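Local coordinates for protein peptide from Structure-specific endonuclease subunit SLX4 (Saccharomyces cerevisiae, PDB 6J0Y) that probably serves as the segment of the SLX4 endonuclease subunit that binds Rtt107, through its Rtt107-interacting motif, at residues B[25-36]-B[48-57]. Residues are numbered along the deposited sequence; the frame is centred on the assembly and turned at random. Where two conformers were deposited one is given.
Sequences LVKHNFYRVEAN and QFCIADIQLV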
loop_
_atom_site.group_PDB
_atom_site.type_symbol
_atom_site.label_atom_id
_atom_site.label_comp_id
_atom_site.label_asym_id
_atom_site.label_seq_id
_atom_site.Cartn_x
_atom_site.Cartn_y
_atom_site.Cartn_z
ATOM N N LEU B 25 -6.667 14.128 27.263
ATOM C CA LEU B 25 -6.796 12.943 26.429
ATOM C C LEU B 25 -6.719 11.685 27.289
ATOM O O LEU B 25 -5.901 11.595 28.209
ATOM C CB LEU B 25 -5.693 12.917 25.365
ATOM C CG LEU B 25 -5.700 14.038 24.316
ATOM C CD1 LEU B 25 -4.430 14.004 23.466
ATOM C CD2 LEU B 25 -6.925 13.943 23.422
ATOM N N VAL B 26 -7.569 10.710 26.982
ATOM C CA VAL B 26 -7.587 9.433 27.696
ATOM C C VAL B 26 -6.658 8.463 26.977
ATOM O O VAL B 26 -6.870 8.144 25.801
ATOM C CB VAL B 26 -9.014 8.868 27.788
ATOM C CG1 VAL B 26 -9.001 7.480 28.408
ATOM C CG2 VAL B 26 -9.901 9.803 28.586
ATOM N N LYS B 27 -5.613 8.007 27.674
ATOM C CA LYS B 27 -4.675 7.028 27.139
ATOM C C LYS B 27 -5.146 5.627 27.510
ATOM O O LYS B 27 -5.220 5.293 28.697
ATOM C CB LYS B 27 -3.268 7.259 27.689
ATOM C CG LYS B 27 -2.673 8.623 27.394
ATOM C CD LYS B 27 -1.548 8.932 28.380
ATOM C CE LYS B 27 -0.758 10.166 27.969
ATOM N NZ LYS B 27 0.127 10.673 29.061
ATOM N N HIS B 28 -5.441 4.802 26.504
ATOM C CA HIS B 28 -5.751 3.400 26.787
ATOM C C HIS B 28 -4.495 2.634 27.169
ATOM O O HIS B 28 -4.493 1.866 28.139
ATOM C CB HIS B 28 -6.420 2.737 25.581
ATOM C CG HIS B 28 -7.842 3.160 25.383
ATOM N ND1 HIS B 28 -8.579 2.799 24.277
ATOM C CD2 HIS B 28 -8.664 3.900 26.161
ATOM C CE1 HIS B 28 -9.796 3.303 24.379
ATOM N NE2 HIS B 28 -9.876 3.973 25.515
ATOM N N ASN B 29 -3.425 2.809 26.397
ATOM C CA ASN B 29 -2.165 2.127 26.651
ATOM C C ASN B 29 -1.023 2.973 26.100
ATOM O O ASN B 29 -1.220 3.872 25.283
ATOM C CB ASN B 29 -2.074 0.739 25.983
ATOM C CG ASN B 29 -3.354 -0.053 26.055
ATOM O OD1 ASN B 29 -3.603 -0.755 27.039
ATOM N ND2 ASN B 29 -4.170 0.028 24.995
ATOM N N PHE B 30 0.178 2.653 26.552
ATOM C CA PHE B 30 1.402 3.241 26.007
ATOM C C PHE B 30 2.427 2.117 25.915
ATOM O O PHE B 30 2.529 1.305 26.834
ATOM C CB PHE B 30 1.825 4.440 26.914
ATOM C CG PHE B 30 3.297 4.520 27.269
ATOM C CD1 PHE B 30 4.028 5.633 26.901
ATOM C CD2 PHE B 30 3.927 3.553 28.048
ATOM C CE1 PHE B 30 5.360 5.756 27.251
ATOM C CE2 PHE B 30 5.270 3.658 28.372
ATOM C CZ PHE B 30 5.987 4.764 27.972
ATOM N N TYR B 31 3.197 2.064 24.819
ATOM C CA TYR B 31 4.166 0.990 24.624
ATOM C C TYR B 31 5.511 1.596 24.250
ATOM O O TYR B 31 5.577 2.470 23.384
ATOM C CB TYR B 31 3.742 0.005 23.531
ATOM C CG TYR B 31 2.275 -0.377 23.539
ATOM C CD1 TYR B 31 1.790 -1.302 24.453
ATOM C CD2 TYR B 31 1.386 0.162 22.603
ATOM C CE1 TYR B 31 0.458 -1.667 24.465
ATOM C CE2 TYR B 31 0.039 -0.201 22.604
ATOM C CZ TYR B 31 -0.411 -1.116 23.540
ATOM O OH TYR B 31 -1.740 -1.493 23.567
ATOM N N ARG B 32 6.570 1.132 24.895
ATOM C CA ARG B 32 7.917 1.572 24.520
ATOM C C ARG B 32 8.309 0.953 23.183
ATOM O O ARG B 32 8.182 -0.259 22.994
ATOM C CB ARG B 32 8.908 1.167 25.608
ATOM C CG ARG B 32 10.364 1.574 25.376
ATOM C CD ARG B 32 11.187 1.033 26.548
ATOM N NE ARG B 32 12.633 1.186 26.392
ATOM C CZ ARG B 32 13.294 2.290 26.709
ATOM N NH1 ARG B 32 12.628 3.348 27.157
ATOM N NH2 ARG B 32 14.612 2.337 26.568
ATOM N N VAL B 33 8.823 1.787 22.249
ATOM C CA VAL B 33 9.272 1.298 20.950
ATOM C C VAL B 33 10.711 0.813 21.090
ATOM O O VAL B 33 11.527 1.451 21.760
ATOM C CB VAL B 33 9.140 2.403 19.879
ATOM C CG1 VAL B 33 9.868 2.001 18.562
ATOM C CG2 VAL B 33 7.662 2.727 19.600
ATOM N N GLU B 34 11.023 -0.327 20.473
ATOM C CA GLU B 34 12.368 -0.881 20.458
ATOM C C GLU B 34 12.853 -1.031 19.022
ATOM O O GLU B 34 12.058 -1.142 18.086
ATOM C CB GLU B 34 12.415 -2.242 21.159
ATOM C CG GLU B 34 11.780 -2.216 22.552
ATOM C CD GLU B 34 12.667 -1.540 23.583
ATOM O OE1 GLU B 34 13.835 -1.221 23.260
ATOM O OE2 GLU B 34 12.206 -1.333 24.722
ATOM N N ALA B 35 14.180 -1.047 18.862
ATOM C CA ALA B 35 14.800 -1.272 17.550
ATOM C C ALA B 35 14.250 -0.325 16.485
ATOM O O ALA B 35 14.037 -0.700 15.329
ATOM C CB ALA B 35 14.641 -2.727 17.110
ATOM N N ASN B 36 14.033 0.927 16.867
ATOM C CA ASN B 36 13.598 1.920 15.898
ATOM C C ASN B 36 14.667 2.150 14.831
ATOM O O ASN B 36 15.861 2.232 15.131
ATOM C CB ASN B 36 13.292 3.234 16.607
ATOM C CG ASN B 36 12.869 4.317 15.645
ATOM O OD1 ASN B 36 11.763 4.279 15.121
ATOM N ND2 ASN B 36 13.748 5.286 15.407
ATOM N N GLN B 48 14.167 7.943 21.187
ATOM C CA GLN B 48 13.402 6.915 21.888
ATOM C C GLN B 48 11.919 7.263 21.797
ATOM O O GLN B 48 11.486 8.297 22.318
ATOM C CB GLN B 48 13.851 6.801 23.346
ATOM C CG GLN B 48 13.056 5.786 24.173
ATOM C CD GLN B 48 13.131 4.372 23.607
ATOM O OE1 GLN B 48 14.202 3.756 23.591
ATOM N NE2 GLN B 48 11.990 3.850 23.145
ATOM N N PHE B 49 11.151 6.410 21.125
ATOM C CA PHE B 49 9.740 6.643 20.891
ATOM C C PHE B 49 8.872 5.715 21.729
ATOM O O PHE B 49 9.310 4.701 22.279
ATOM C CB PHE B 49 9.392 6.448 19.414
ATOM C CG PHE B 49 9.974 7.501 18.512
ATOM C CD1 PHE B 49 9.350 8.729 18.378
ATOM C CD2 PHE B 49 11.135 7.264 17.813
ATOM C CE1 PHE B 49 9.881 9.713 17.542
ATOM C CE2 PHE B 49 11.679 8.239 16.986
ATOM C CZ PHE B 49 11.053 9.462 16.856
ATOM N N CYS B 50 7.607 6.093 21.793
ATOM C CA CYS B 50 6.565 5.223 22.307
ATOM C C CYS B 50 5.367 5.326 21.379
ATOM O O CYS B 50 5.250 6.261 20.587
ATOM C CB CYS B 50 6.149 5.610 23.717
ATOM S SG CYS B 50 5.415 7.216 23.694
ATOM N N ILE B 51 4.494 4.329 21.469
ATOM C CA ILE B 51 3.202 4.346 20.800
ATOM C C ILE B 51 2.154 4.498 21.891
ATOM O O ILE B 51 2.161 3.742 22.869
ATOM C CB ILE B 51 2.942 3.068 19.981
ATOM C CG1 ILE B 51 3.929 2.946 18.817
ATOM C CG2 ILE B 51 1.480 3.053 19.468
ATOM C CD1 ILE B 51 3.791 4.050 17.756
ATOM N N ALA B 52 1.279 5.484 21.745
ATOM C CA ALA B 52 0.140 5.650 22.636
ATOM C C ALA B 52 -1.148 5.336 21.885
ATOM O O ALA B 52 -1.338 5.782 20.747
ATOM C CB ALA B 52 0.090 7.071 23.198
ATOM N N ASP B 53 -2.027 4.560 22.520
ATOM C CA ASP B 53 -3.398 4.389 22.044
ATOM C C ASP B 53 -4.240 5.460 22.716
ATOM O O ASP B 53 -4.443 5.417 23.933
ATOM C CB ASP B 53 -3.946 3.004 22.388
ATOM C CG ASP B 53 -3.229 1.897 21.671
ATOM O OD1 ASP B 53 -2.849 2.084 20.484
ATOM O OD2 ASP B 53 -3.050 0.829 22.299
ATOM N N ILE B 54 -4.734 6.413 21.932
ATOM C CA ILE B 54 -5.448 7.568 22.454
ATOM C C ILE B 54 -6.923 7.382 22.121
ATOM O O ILE B 54 -7.284 7.211 20.950
ATOM C CB ILE B 54 -4.898 8.877 21.863
ATOM C CG1 ILE B 54 -3.397 9.027 22.172
ATOM C CG2 ILE B 54 -5.714 10.074 22.357
ATOM C CD1 ILE B 54 -3.083 9.264 23.636
ATOM N N GLN B 55 -7.780 7.400 23.142
ATOM C CA GLN B 55 -9.212 7.283 22.897
ATOM C C GLN B 55 -9.746 8.471 22.095
ATOM O O GLN B 55 -9.397 9.628 22.358
ATOM C CB GLN B 55 -9.955 7.181 24.234
ATOM C CG GLN B 55 -11.438 6.977 24.126
ATOM C CD GLN B 55 -12.045 6.738 25.493
ATOM O OE1 GLN B 55 -11.917 5.654 26.055
ATOM N NE2 GLN B 55 -12.669 7.763 26.052
ATOM N N LEU B 56 -10.628 8.185 21.130
ATOM C CA LEU B 56 -11.328 9.250 20.417
ATOM C C LEU B 56 -12.114 10.117 21.394
ATOM O O LEU B 56 -12.773 9.610 22.305
ATOM C CB LEU B 56 -12.285 8.671 19.371
ATOM C CG LEU B 56 -11.749 7.919 18.151
ATOM C CD1 LEU B 56 -12.917 7.474 17.262
ATOM C CD2 LEU B 56 -10.785 8.793 17.354
ATOM N N VAL B 57 -12.042 11.438 21.210
ATOM C CA VAL B 57 -12.739 12.338 22.122
ATOM C C VAL B 57 -14.241 12.206 21.905
ATOM O O VAL B 57 -14.709 11.986 20.779
ATOM C CB VAL B 57 -12.265 13.791 21.943
ATOM C CG1 VAL B 57 -10.745 13.878 22.062
ATOM C CG2 VAL B 57 -12.727 14.348 20.619
HETATM O O HOH W 1 -9.363 10.980 24.652
HETATM O O HOH W 2 -3.228 -1.635 21.508
HETATM O O HOH W 3 14.729 1.358 22.470
#
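With CG of Q55 trans to the backbone N (chi1 -177°) and the chain extended beyond it, the amide crosses the H28 ring obliquely, its oxygen at the ring edge; H28 NE2 then gives Q55 OE1 a 2.7 Å hydrogen bond close to the imidazole plane. Q48 bends instead at chi2 (59°), and its NE2 reaches V33 O at 2.8 Å on a carbonyl lone pair, while also bonding F49 O, which accepts V33 N as well. The same amide stacks over one face of the R32 guanidinium, the planes 18° apart and Q48 OE1 3.3 Å from R32 NH2. In the middle, N29 ND2 donates to the anti lone pair of D53 OD2 (3.0 Å), amide and carboxylate perpendicular; D53 OD2 also lies at the edge of the Y31 ring, and a water joins it to Y31 OH. On the face carrying F30, A52 and C50, F30 CE1 packs 3.6 Å from C50 CB. E34 salt-bridges a basic residue of the partner protein. Reciprocal backbone bonds between Y31 and I51 mark strands 29-32 and 49-55 as antiparallel; strand 8-14 pairs with the other edge of 49-55, completing a three-stranded antiparallel sheet within this chain, with 49-55 central.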